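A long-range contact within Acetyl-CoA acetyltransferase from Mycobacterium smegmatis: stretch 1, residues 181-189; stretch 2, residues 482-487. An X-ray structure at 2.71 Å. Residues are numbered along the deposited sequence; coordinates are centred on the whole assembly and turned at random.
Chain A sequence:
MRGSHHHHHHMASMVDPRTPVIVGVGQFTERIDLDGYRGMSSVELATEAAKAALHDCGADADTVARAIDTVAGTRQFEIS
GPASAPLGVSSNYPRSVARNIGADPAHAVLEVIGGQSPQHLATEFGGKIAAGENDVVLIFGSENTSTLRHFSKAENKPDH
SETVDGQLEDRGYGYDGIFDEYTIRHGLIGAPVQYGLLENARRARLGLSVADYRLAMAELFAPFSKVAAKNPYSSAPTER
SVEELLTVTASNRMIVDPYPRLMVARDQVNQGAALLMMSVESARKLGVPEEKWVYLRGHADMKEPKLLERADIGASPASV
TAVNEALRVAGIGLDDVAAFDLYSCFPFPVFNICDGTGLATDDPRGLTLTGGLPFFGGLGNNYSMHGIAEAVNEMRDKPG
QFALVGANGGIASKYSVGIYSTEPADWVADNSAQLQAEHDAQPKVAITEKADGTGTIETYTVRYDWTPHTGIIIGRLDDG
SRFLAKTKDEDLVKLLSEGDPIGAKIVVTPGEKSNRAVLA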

ATOM      1  N   GLU A 181     -13.836   6.467  15.620  1.00 30.00           N
ATOM      2  CA  GLU A 181     -13.899   6.857  17.003  1.00 30.00           C
ATOM      3  C   GLU A 181     -14.102   8.335  17.076  1.00 30.00           C
ATOM      4  O   GLU A 181     -15.063   8.885  16.593  1.00 30.00           O
ATOM      5  N   TYR A 182     -13.120   8.958  17.687  1.00 30.00           N
ATOM      6  CA  TYR A 182     -12.983  10.376  17.812  1.00 30.00           C
ATOM      7  C   TYR A 182     -12.452  10.950  16.539  1.00 30.00           C
ATOM      8  O   TYR A 182     -12.246  12.113  16.443  1.00 30.00           O
ATOM      9  N   THR A 183     -12.218  10.135  15.542  1.00 57.07           N
ATOM     10  CA  THR A 183     -11.727  10.655  14.303  1.00 56.68           C
ATOM     11  C   THR A 183     -12.862  10.488  13.325  1.00 56.60           C
ATOM     12  O   THR A 183     -13.080  11.261  12.444  1.00 55.70           O
ATOM     13  N   ILE A 184     -13.664   9.495  13.566  1.00 57.49           N
ATOM     14  CA  ILE A 184     -14.796   9.283  12.727  1.00 58.53           C
ATOM     15  C   ILE A 184     -15.724  10.454  12.836  1.00 59.11           C
ATOM     16  O   ILE A 184     -16.088  11.028  11.849  1.00 59.56           O
ATOM     17  N   ARG A 185     -16.119  10.817  14.037  1.00 60.21           N
ATOM     18  CA  ARG A 185     -17.046  11.914  14.178  1.00 60.40           C
ATOM     19  C   ARG A 185     -16.456  13.233  13.796  1.00 60.31           C
ATOM     20  O   ARG A 185     -17.087  14.236  13.899  1.00 60.16           O
ATOM     21  N   HIS A 186     -15.239  13.235  13.315  1.00 60.69           N
ATOM     22  CA  HIS A 186     -14.642  14.481  12.891  1.00 60.82           C
ATOM     23  C   HIS A 186     -14.471  14.568  11.393  1.00 61.60           C
ATOM     24  O   HIS A 186     -14.212  15.612  10.863  1.00 61.73           O
ATOM     25  N   GLY A 187     -14.636  13.468  10.699  1.00 62.45           N
ATOM     26  CA  GLY A 187     -14.618  13.542   9.267  1.00 63.53           C
ATOM     27  C   GLY A 187     -13.627  12.610   8.670  1.00 64.00           C
ATOM     28  O   GLY A 187     -13.596  12.410   7.487  1.00 64.94           O
ATOM     29  N   LEU A 188     -12.812  12.025   9.506  1.00 63.76           N
ATOM     30  CA  LEU A 188     -11.876  11.061   9.019  1.00 63.84           C
ATOM     31  C   LEU A 188     -12.526   9.731   8.759  1.00 63.73           C
ATOM     32  O   LEU A 188     -12.301   8.765   9.458  1.00 62.94           O
ATOM     33  N   ILE A 189     -13.327   9.665   7.719  1.00 63.97           N
ATOM     34  CA  ILE A 189     -13.889   8.379   7.381  1.00 64.14           C
ATOM     35  C   ILE A 189     -13.252   7.751   6.128  1.00 62.91           C
ATOM     36  O   ILE A 189     -12.831   6.623   6.157  1.00 62.90           O
ATOM     37  N   ARG A 482      -2.426  16.693  21.534  1.00 54.03           N
ATOM     38  CA  ARG A 482      -3.149  16.937  20.263  1.00 52.46           C
ATOM     39  C   ARG A 482      -4.676  16.873  20.387  1.00 51.67           C
ATOM     40  O   ARG A 482      -5.235  16.294  21.330  1.00 51.24           O
ATOM     41  N   PHE A 483      -5.336  17.474  19.409  1.00 50.70           N
ATOM     42  CA  PHE A 483      -6.788  17.399  19.266  1.00 49.96           C
ATOM     43  C   PHE A 483      -7.156  17.516  17.788  1.00 49.58           C
ATOM     44  O   PHE A 483      -6.339  17.897  16.947  1.00 49.22           O
ATOM     45  N   LEU A 484      -8.412  17.216  17.501  1.00 49.30           N
ATOM     46  CA  LEU A 484      -9.001  17.375  16.181  1.00 48.89           C
ATOM     47  C   LEU A 484     -10.043  18.498  16.187  1.00 49.00           C
ATOM     48  O   LEU A 484     -10.693  18.738  17.201  1.00 48.45           O
ATOM     49  N   ALA A 485     -10.191  19.181  15.057  1.00 49.48           N
ATOM     50  CA  ALA A 485     -11.265  20.152  14.910  1.00 50.28           C
ATOM     51  C   ALA A 485     -11.770  20.268  13.473  1.00 51.27           C
ATOM     52  O   ALA A 485     -11.027  20.068  12.500  1.00 51.26           O
ATOM     53  N   LYS A 486     -13.055  20.582  13.366  1.00 52.43           N
ATOM     54  CA  LYS A 486     -13.722  20.775  12.104  1.00 53.63           C
ATOM     55  C   LYS A 486     -14.123  22.250  12.017  1.00 53.82           C
ATOM     56  O   LYS A 486     -14.407  22.877  13.026  1.00 53.64           O
ATOM     57  N   THR A 487     -14.170  22.801  10.814  1.00 54.19           N
ATOM     58  CA  THR A 487     -14.387  24.238  10.652  1.00 54.36           C
ATOM     59  C   THR A 487     -15.043  24.606   9.307  1.00 54.62           C
ATOM     60  O   THR A 487     -14.657  24.117   8.230  1.00 54.17           O
TER

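Packing of the strand 482-487 against the turn 181-189, which contains a short 3-10 segment at 184-186; nearly 300 residues separate the two in sequence, and together they bury 330 Å² of surface. At the start of the strand R482 (chi1 m) makes no contact with the turn: its CA-to-CB bond points sideways, the end of the side chain leads away, and its guanidinium is hydrogen-bonded elsewhere in the structure. F483 (chi1 p) also sends its ring away, so that its part in the contact falls to the base of the side chain, where F483 CB lies 3.9 Å from Y182 OH.

L484 is the centre of the interface and has the largest area covered by the opposing stretch. Its CA-to-CB bond points toward the turn, and with chi1 m and chi2 t the side chain meets Y182, T183, H186 and L188. Y182 (chi1 t) starts sideways, but its ring reaches to the strand, bringing the hydroxyl to the backbone: L484 N donates a nearly straight hydrogen bond to Y182 OH (3.3 Å, 175°), the one hydrogen bond that joins the stretches. The same ring packs obliquely against the leucine, with Y182 CE2 3.9 Å from L484 CD1. L484 CD1 also lies 3.8 Å from T183 CA. Both methyls of L484 lie near L188, the closest pair being L188 CD1 and L484 CD2 at 4.4 Å.

H186 (chi1 m) points toward the strand and lays one ring face over the base of L484. L484 CB sits 3.9 Å from the centroid of the H186 ring, only 11° off the normal, a CH-pi contact. The ring is tied back to its own stretch by a hydrogen bond from H186 ND1 to Y182 O (3.1 Å). H186 NE2 is 3.5 Å from L484 O, but its hydrogen bond is made elsewhere in the structure.

A485 turns its methyl away and touches the imidazole through its backbone, A485 CA lying 4.0 Å from H186 CD2. K486 again points toward the turn, with chi1 t. The backbone K486 N lies near the plane of the imidazole, at the ring edge, 4.2 Å from H186 CD2. The lysine makes no salt bridge across the contact; its aliphatic chain runs by the backbone of H186, K486 CG lying 4.3 Å from H186 O, and the residue also touches a crystal neighbour. T487 (chi1 t) is out of reach of the turn, and its hydroxyl bonds elsewhere in the structure.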

ATOM      1  CB  GLU A 181     -12.567   6.544  17.655  1.00 20.00           C
ATOM      2  CG  GLU A 181     -11.410   6.454  16.692  1.00 20.00           C
ATOM      3  CD  GLU A 181     -11.446   5.172  15.887  1.00 20.00           C
ATOM      4  OE1 GLU A 181     -10.411   4.722  15.385  1.00 20.00           O
ATOM      5  OE2 GLU A 181     -12.524   4.588  15.765  1.00 20.00           O
ATOM      6  CB  TYR A 182     -11.980  10.643  18.916  1.00 20.00           C
ATOM      7  CG  TYR A 182     -11.573  12.075  19.123  1.00 20.00           C
ATOM      8  CD1 TYR A 182     -12.422  12.982  19.716  1.00 20.00           C
ATOM      9  CD2 TYR A 182     -10.321  12.512  18.777  1.00 20.00           C
ATOM     10  CE1 TYR A 182     -12.038  14.277  19.913  1.00 20.00           C
ATOM     11  CE2 TYR A 182      -9.941  13.809  18.987  1.00 20.00           C
ATOM     12  CZ  TYR A 182     -10.794  14.678  19.551  1.00 20.00           C
ATOM     13  OH  TYR A 182     -10.404  15.961  19.756  1.00 20.00           O
ATOM     14  CB  THR A 183     -10.409   9.956  13.947  1.00 56.76           C
ATOM     15  OG1 THR A 183     -10.520   9.232  12.736  1.00 55.11           O
ATOM     16  CG2 THR A 183     -10.082   8.992  14.990  1.00 57.68           C
ATOM     17  CB  ILE A 184     -15.519   7.996  13.107  1.00 58.65           C
ATOM     18  CG1 ILE A 184     -14.861   6.802  12.434  1.00 57.46           C
ATOM     19  CG2 ILE A 184     -16.965   8.070  12.740  1.00 58.61           C
ATOM     20  CD1 ILE A 184     -14.593   5.663  13.356  1.00 56.02           C
ATOM     21  CB  ARG A 185     -17.583  12.005  15.597  1.00 60.65           C
ATOM     22  CG  ARG A 185     -16.565  11.919  16.709  1.00 60.81           C
ATOM     23  CD  ARG A 185     -16.987  12.811  17.841  1.00 61.10           C
ATOM     24  NE  ARG A 185     -16.253  12.606  19.069  1.00 60.84           N
ATOM     25  CZ  ARG A 185     -15.971  13.558  19.947  1.00 60.65           C
ATOM     26  NH1 ARG A 185     -16.340  14.796  19.764  1.00 60.31           N
ATOM     27  NH2 ARG A 185     -15.291  13.261  21.016  1.00 60.03           N
ATOM     28  CB  HIS A 186     -13.313  14.714  13.591  1.00 60.11           C
ATOM     29  CG  HIS A 186     -13.441  15.459  14.869  1.00 58.14           C
ATOM     30  ND1 HIS A 186     -13.645  14.833  16.069  1.00 56.89           N
ATOM     31  CD2 HIS A 186     -13.413  16.774  15.135  1.00 56.14           C
ATOM     32  CE1 HIS A 186     -13.731  15.730  17.021  1.00 54.82           C
ATOM     33  NE2 HIS A 186     -13.593  16.914  16.477  1.00 55.49           N
ATOM     34  CB  LEU A 188     -10.760  10.889  10.008  1.00 63.94           C
ATOM     35  CG  LEU A 188     -10.375  12.115  10.799  1.00 63.69           C
ATOM     36  CD1 LEU A 188      -8.928  12.223  10.747  1.00 63.20           C
ATOM     37  CD2 LEU A 188     -11.015  13.284  10.196  1.00 64.68           C
ATOM     38  CB  ILE A 189     -15.428   8.390   7.365  1.00 64.74           C
ATOM     39  CG1 ILE A 189     -15.941   7.152   6.643  1.00 66.92           C
ATOM     40  CG2 ILE A 189     -15.949   9.633   6.736  1.00 64.65           C
ATOM     41  CD1 ILE A 189     -16.262   6.002   7.560  1.00 68.91           C
ATOM     42  CB  ARG A 482      -2.714  15.943  19.187  1.00 52.39           C
ATOM     43  CG  ARG A 482      -1.389  16.253  18.500  1.00 51.70           C
ATOM     44  CD  ARG A 482      -1.011  15.104  17.596  1.00 49.67           C
ATOM     45  NE  ARG A 482       0.313  15.254  17.027  1.00 47.89           N
ATOM     46  CZ  ARG A 482       1.122  14.249  16.666  1.00 46.50           C
ATOM     47  NH1 ARG A 482       0.791  12.978  16.824  1.00 45.12           N
ATOM     48  NH2 ARG A 482       2.296  14.523  16.137  1.00 45.49           N
ATOM     49  CB  PHE A 483      -7.495  18.512  20.069  1.00 49.74           C
ATOM     50  CG  PHE A 483      -7.174  19.910  19.585  1.00 48.74           C
ATOM     51  CD1 PHE A 483      -7.980  20.540  18.645  1.00 47.91           C
ATOM     52  CD2 PHE A 483      -6.044  20.587  20.059  1.00 47.30           C
ATOM     53  CE1 PHE A 483      -7.660  21.828  18.185  1.00 48.15           C
ATOM     54  CE2 PHE A 483      -5.712  21.861  19.618  1.00 46.96           C
ATOM     55  CZ  PHE A 483      -6.509  22.492  18.690  1.00 47.78           C
ATOM     56  CB  LEU A 484      -9.656  16.054  15.754  1.00 48.65           C
ATOM     57  CG  LEU A 484      -8.806  15.004  15.072  1.00 47.25           C
ATOM     58  CD1 LEU A 484      -9.558  13.738  15.071  1.00 46.00           C
ATOM     59  CD2 LEU A 484      -8.551  15.497  13.685  1.00 46.80           C
ATOM     60  CB  ALA A 485     -10.855  21.501  15.448  1.00 49.86           C
ATOM     61  CB  LYS A 486     -14.961  19.900  12.079  1.00 54.14           C
ATOM     62  CG  LYS A 486     -15.551  19.695  10.694  1.00 57.47           C
ATOM     63  CD  LYS A 486     -17.093  19.802  10.684  1.00 62.34           C
ATOM     64  CE  LYS A 486     -17.761  18.452  10.449  1.00 64.95           C
ATOM     65  NZ  LYS A 486     -19.080  18.356  11.114  1.00 65.77           N
ATOM     66  CB  THR A 487     -13.054  25.080  10.936  1.00 54.42           C
ATOM     67  OG1 THR A 487     -13.342  26.477  11.024  1.00 53.54           O
ATOM     68  CG2 THR A 487     -12.008  24.895   9.864  1.00 54.55           C
TER